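PDB 2G0B: FeeM, which probably joins a long-chain acyl group, delivered by an acyl carrier protein, to an amino acid, giving N-acyl amino acids such as N-dodecanoyl-L-tyrosine. Local coordinates for residues 18-26 / 58-66. Sequence-based numbering, arbitrary orientation.
Sequences RDAARRIVR and EVLYGTISI
Helix segment 18-26 crosses strand 59-66 almost perpendicularly (89°), the axes 8.0 Å apart, and A21 sits over T63 with their CA atoms 5.9 Å apart. No hydrogen bond joins the two; van der Waals contacts carry the interface, mostly between aliphatic groups. L60 extends toward the helix with CG anti to its backbone N (chi1 -176°), which sets CD2 3.8 Å from A20 CB and 3.6 Å from A21 N. I24 meets the same leucine: its CD1 methyl lies 3.7 Å from L60 CG and also touches the peptide linking Y61 to G62. T63 faces A21 and V25. Its CG2 methyl touches A21 O and meets V25 CG2 at 3.8 Å, the two side chains running roughly at right angles. The hydroxyl OG1, anti to the backbone N (chi1 171°), passes 3.7 Å from A21 CB but spends its hydrogen bond on F52 O of the adjoining strand, so this buried polar atom is satisfied within the sheet. Y61 and G62 form a classic beta bulge opposite L54; within it the CB of Y61 is directed away from the helix, and the extra residue lets L60 and T63, three positions apart, both direct CB toward it. Helix 15-31 thus packs across one face of the mixed sheet of this acetyltransferase-clan protein, with L60 also on F55 of strand 49-56 and V25 also on Q99 and A101 of strand 94-102. From the other face of strand 59-68, I64 touches the bound N-dodecanoyl-L-tyrosine and packs against L123, F124 and V127 of helix 121-133.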
loop_
_atom_site.group_PDB
_atom_site.type_symbol
_atom_site.label_atom_id
_atom_site.label_comp_id
_atom_site.label_asym_id
_atom_site.label_seq_id
_atom_site.Cartn_x
_atom_site.Cartn_y
_atom_site.Cartn_z
ATOM N N ARG A 18 1.499 -12.845 9.777
ATOM C CA ARG A 18 0.941 -11.517 9.938
ATOM C C ARG A 18 1.637 -10.745 11.050
ATOM O O ARG A 18 1.761 -9.516 10.975
ATOM C CB ARG A 18 -0.550 -11.605 10.203
ATOM C CG ARG A 18 -1.365 -11.620 8.950
ATOM C CD ARG A 18 -2.767 -11.109 9.129
ATOM N NE ARG A 18 -3.565 -12.012 9.959
ATOM C CZ ARG A 18 -4.108 -13.150 9.533
ATOM N NH1 ARG A 18 -3.952 -13.540 8.269
ATOM N NH2 ARG A 18 -4.810 -13.900 10.372
ATOM N N ASP A 19 2.087 -11.470 12.076
ATOM C CA ASP A 19 2.876 -10.891 13.162
ATOM C C ASP A 19 4.211 -10.415 12.619
ATOM O O ASP A 19 4.707 -9.349 13.003
ATOM C CB ASP A 19 3.139 -11.934 14.256
ATOM C CG ASP A 19 1.966 -12.116 15.205
ATOM O OD1 ASP A 19 1.056 -11.257 15.250
ATOM O OD2 ASP A 19 1.883 -13.103 15.959
ATOM N N ALA A 20 4.795 -11.232 11.734
ATOM C CA ALA A 20 6.073 -10.937 11.103
ATOM C C ALA A 20 5.946 -9.759 10.156
ATOM O O ALA A 20 6.877 -8.963 10.017
ATOM C CB ALA A 20 6.597 -12.157 10.364
ATOM N N ALA A 21 4.791 -9.654 9.505
ATOM C CA ALA A 21 4.497 -8.530 8.632
ATOM C C ALA A 21 4.428 -7.240 9.444
ATOM O O ALA A 21 5.028 -6.240 9.067
ATOM C CB ALA A 21 3.211 -8.768 7.879
ATOM N N ARG A 22 3.746 -7.292 10.591
ATOM C CA ARG A 22 3.661 -6.151 11.504
ATOM C C ARG A 22 5.029 -5.742 12.043
ATOM O O ARG A 22 5.279 -4.570 12.289
ATOM C CB ARG A 22 2.728 -6.465 12.666
ATOM C CG ARG A 22 2.135 -5.231 13.323
ATOM C CD ARG A 22 1.294 -5.517 14.543
ATOM N NE ARG A 22 0.312 -6.557 14.266
ATOM C CZ ARG A 22 0.256 -7.720 14.901
ATOM N NH1 ARG A 22 1.112 -7.994 15.875
ATOM N NH2 ARG A 22 -0.656 -8.616 14.557
ATOM N N ARG A 23 5.905 -6.727 12.222
ATOM C CA ARG A 23 7.263 -6.497 12.693
ATOM C C ARG A 23 8.112 -5.745 11.685
ATOM O O ARG A 23 8.911 -4.888 12.064
ATOM C CB ARG A 23 7.927 -7.808 13.019
ATOM C CG ARG A 23 8.409 -7.870 14.392
ATOM C CD ARG A 23 9.892 -7.750 14.544
ATOM N NE ARG A 23 10.233 -7.743 15.962
ATOM C CZ ARG A 23 11.266 -8.382 16.496
ATOM N NH1 ARG A 23 12.097 -9.065 15.728
ATOM N NH2 ARG A 23 11.476 -8.319 17.806
ATOM N N ILE A 24 7.955 -6.083 10.406
ATOM C CA ILE A 24 8.650 -5.376 9.355
ATOM C C ILE A 24 8.182 -3.931 9.347
ATOM O O ILE A 24 9.004 -3.024 9.407
ATOM C CB ILE A 24 8.444 -6.056 7.985
ATOM C CG1 ILE A 24 9.138 -7.406 7.968
ATOM C CG2 ILE A 24 9.028 -5.208 6.866
ATOM C CD1 ILE A 24 8.522 -8.375 7.036
ATOM N N VAL A 25 6.861 -3.731 9.379
ATOM C CA VAL A 25 6.269 -2.387 9.384
ATOM C C VAL A 25 6.749 -1.576 10.575
ATOM O O VAL A 25 7.129 -0.426 10.430
ATOM C CB VAL A 25 4.722 -2.429 9.349
ATOM C CG1 VAL A 25 4.149 -1.031 9.342
ATOM C CG2 VAL A 25 4.240 -3.176 8.116
ATOM N N ARG A 26 6.800 -2.212 11.736
ATOM C CA ARG A 26 7.259 -1.569 12.955
ATOM C C ARG A 26 8.709 -1.113 12.870
ATOM O O ARG A 26 9.031 0.016 13.235
ATOM C CB ARG A 26 7.087 -2.506 14.133
ATOM C CG ARG A 26 7.317 -1.862 15.467
ATOM C CD ARG A 26 7.689 -2.832 16.532
ATOM N NE ARG A 26 6.629 -2.963 17.523
ATOM C CZ ARG A 26 6.456 -4.035 18.307
ATOM N NH1 ARG A 26 7.272 -5.078 18.191
ATOM N NH2 ARG A 26 5.464 -4.062 19.211
ATOM N N GLU A 58 11.454 -18.093 1.639
ATOM C CA GLU A 58 10.668 -18.421 2.847
ATOM C C GLU A 58 10.818 -17.520 4.089
ATOM O O GLU A 58 10.041 -17.657 5.025
ATOM C CB GLU A 58 10.790 -19.899 3.233
ATOM C CG GLU A 58 9.736 -20.768 2.582
ATOM C CD GLU A 58 10.164 -22.202 2.525
ATOM O OE1 GLU A 58 11.391 -22.453 2.587
ATOM O OE2 GLU A 58 9.284 -23.089 2.434
ATOM N N VAL A 59 11.807 -16.626 4.114
ATOM C CA VAL A 59 11.794 -15.581 5.138
ATOM C C VAL A 59 11.135 -14.340 4.588
ATOM O O VAL A 59 11.377 -13.950 3.455
ATOM C CB VAL A 59 13.184 -15.284 5.819
ATOM C CG1 VAL A 59 14.059 -16.504 5.830
ATOM C CG2 VAL A 59 13.886 -14.124 5.182
ATOM N N LEU A 60 10.233 -13.775 5.378
ATOM C CA LEU A 60 9.438 -12.637 4.960
ATOM C C LEU A 60 10.255 -11.387 5.056
ATOM O O LEU A 60 10.844 -11.106 6.104
ATOM C CB LEU A 60 8.192 -12.523 5.838
ATOM C CG LEU A 60 7.157 -11.452 5.516
ATOM C CD1 LEU A 60 6.387 -11.814 4.288
ATOM C CD2 LEU A 60 6.229 -11.286 6.676
ATOM N N TYR A 61 10.306 -10.633 3.963
ATOM C CA TYR A 61 11.062 -9.393 3.959
ATOM C C TYR A 61 10.259 -8.164 3.594
ATOM O O TYR A 61 10.697 -7.046 3.843
ATOM C CB TYR A 61 12.346 -9.504 3.120
ATOM C CG TYR A 61 12.183 -9.544 1.611
ATOM C CD1 TYR A 61 12.257 -8.374 0.847
ATOM C CD2 TYR A 61 12.057 -10.763 0.937
ATOM C CE1 TYR A 61 12.158 -8.412 -0.542
ATOM C CE2 TYR A 61 11.960 -10.815 -0.457
ATOM C CZ TYR A 61 12.015 -9.636 -1.188
ATOM O OH TYR A 61 11.912 -9.666 -2.556
ATOM N N GLY A 62 9.078 -8.363 3.033
ATOM C CA GLY A 62 8.271 -7.246 2.590
ATOM C C GLY A 62 6.810 -7.540 2.679
ATOM O O GLY A 62 6.397 -8.683 2.561
ATOM N N THR A 63 6.014 -6.503 2.885
ATOM C CA THR A 63 4.579 -6.674 3.057
ATOM C C THR A 63 3.797 -5.479 2.547
ATOM O O THR A 63 4.312 -4.366 2.497
ATOM C CB THR A 63 4.241 -6.959 4.536
ATOM O OG1 THR A 63 2.827 -6.913 4.716
ATOM C CG2 THR A 63 4.746 -5.849 5.448
ATOM N N ILE A 64 2.560 -5.732 2.133
ATOM C CA ILE A 64 1.626 -4.678 1.728
ATOM C C ILE A 64 0.204 -5.138 2.016
ATOM O O ILE A 64 -0.114 -6.310 1.867
ATOM C CB ILE A 64 1.820 -4.283 0.206
ATOM C CG1 ILE A 64 1.201 -2.918 -0.087
ATOM C CG2 ILE A 64 1.254 -5.348 -0.737
ATOM C CD1 ILE A 64 1.771 -2.235 -1.314
ATOM N N SER A 65 -0.632 -4.230 2.487
ATOM C CA SER A 65 -2.029 -4.562 2.732
ATOM C C SER A 65 -2.984 -3.658 1.961
ATOM O O SER A 65 -2.593 -2.620 1.439
ATOM C CB SER A 65 -2.353 -4.521 4.227
ATOM O OG SER A 65 -1.451 -5.308 4.979
ATOM N N ILE A 66 -4.236 -4.077 1.888
ATOM C CA ILE A 66 -5.278 -3.294 1.247
ATOM C C ILE A 66 -6.551 -3.350 2.099
ATOM O O ILE A 66 -6.961 -4.425 2.528
ATOM C CB ILE A 66 -5.526 -3.799 -0.213
ATOM C CG1 ILE A 66 -6.846 -3.266 -0.763
ATOM C CG2 ILE A 66 -5.489 -5.316 -0.296
ATOM C CD1 ILE A 66 -6.803 -2.986 -2.249
#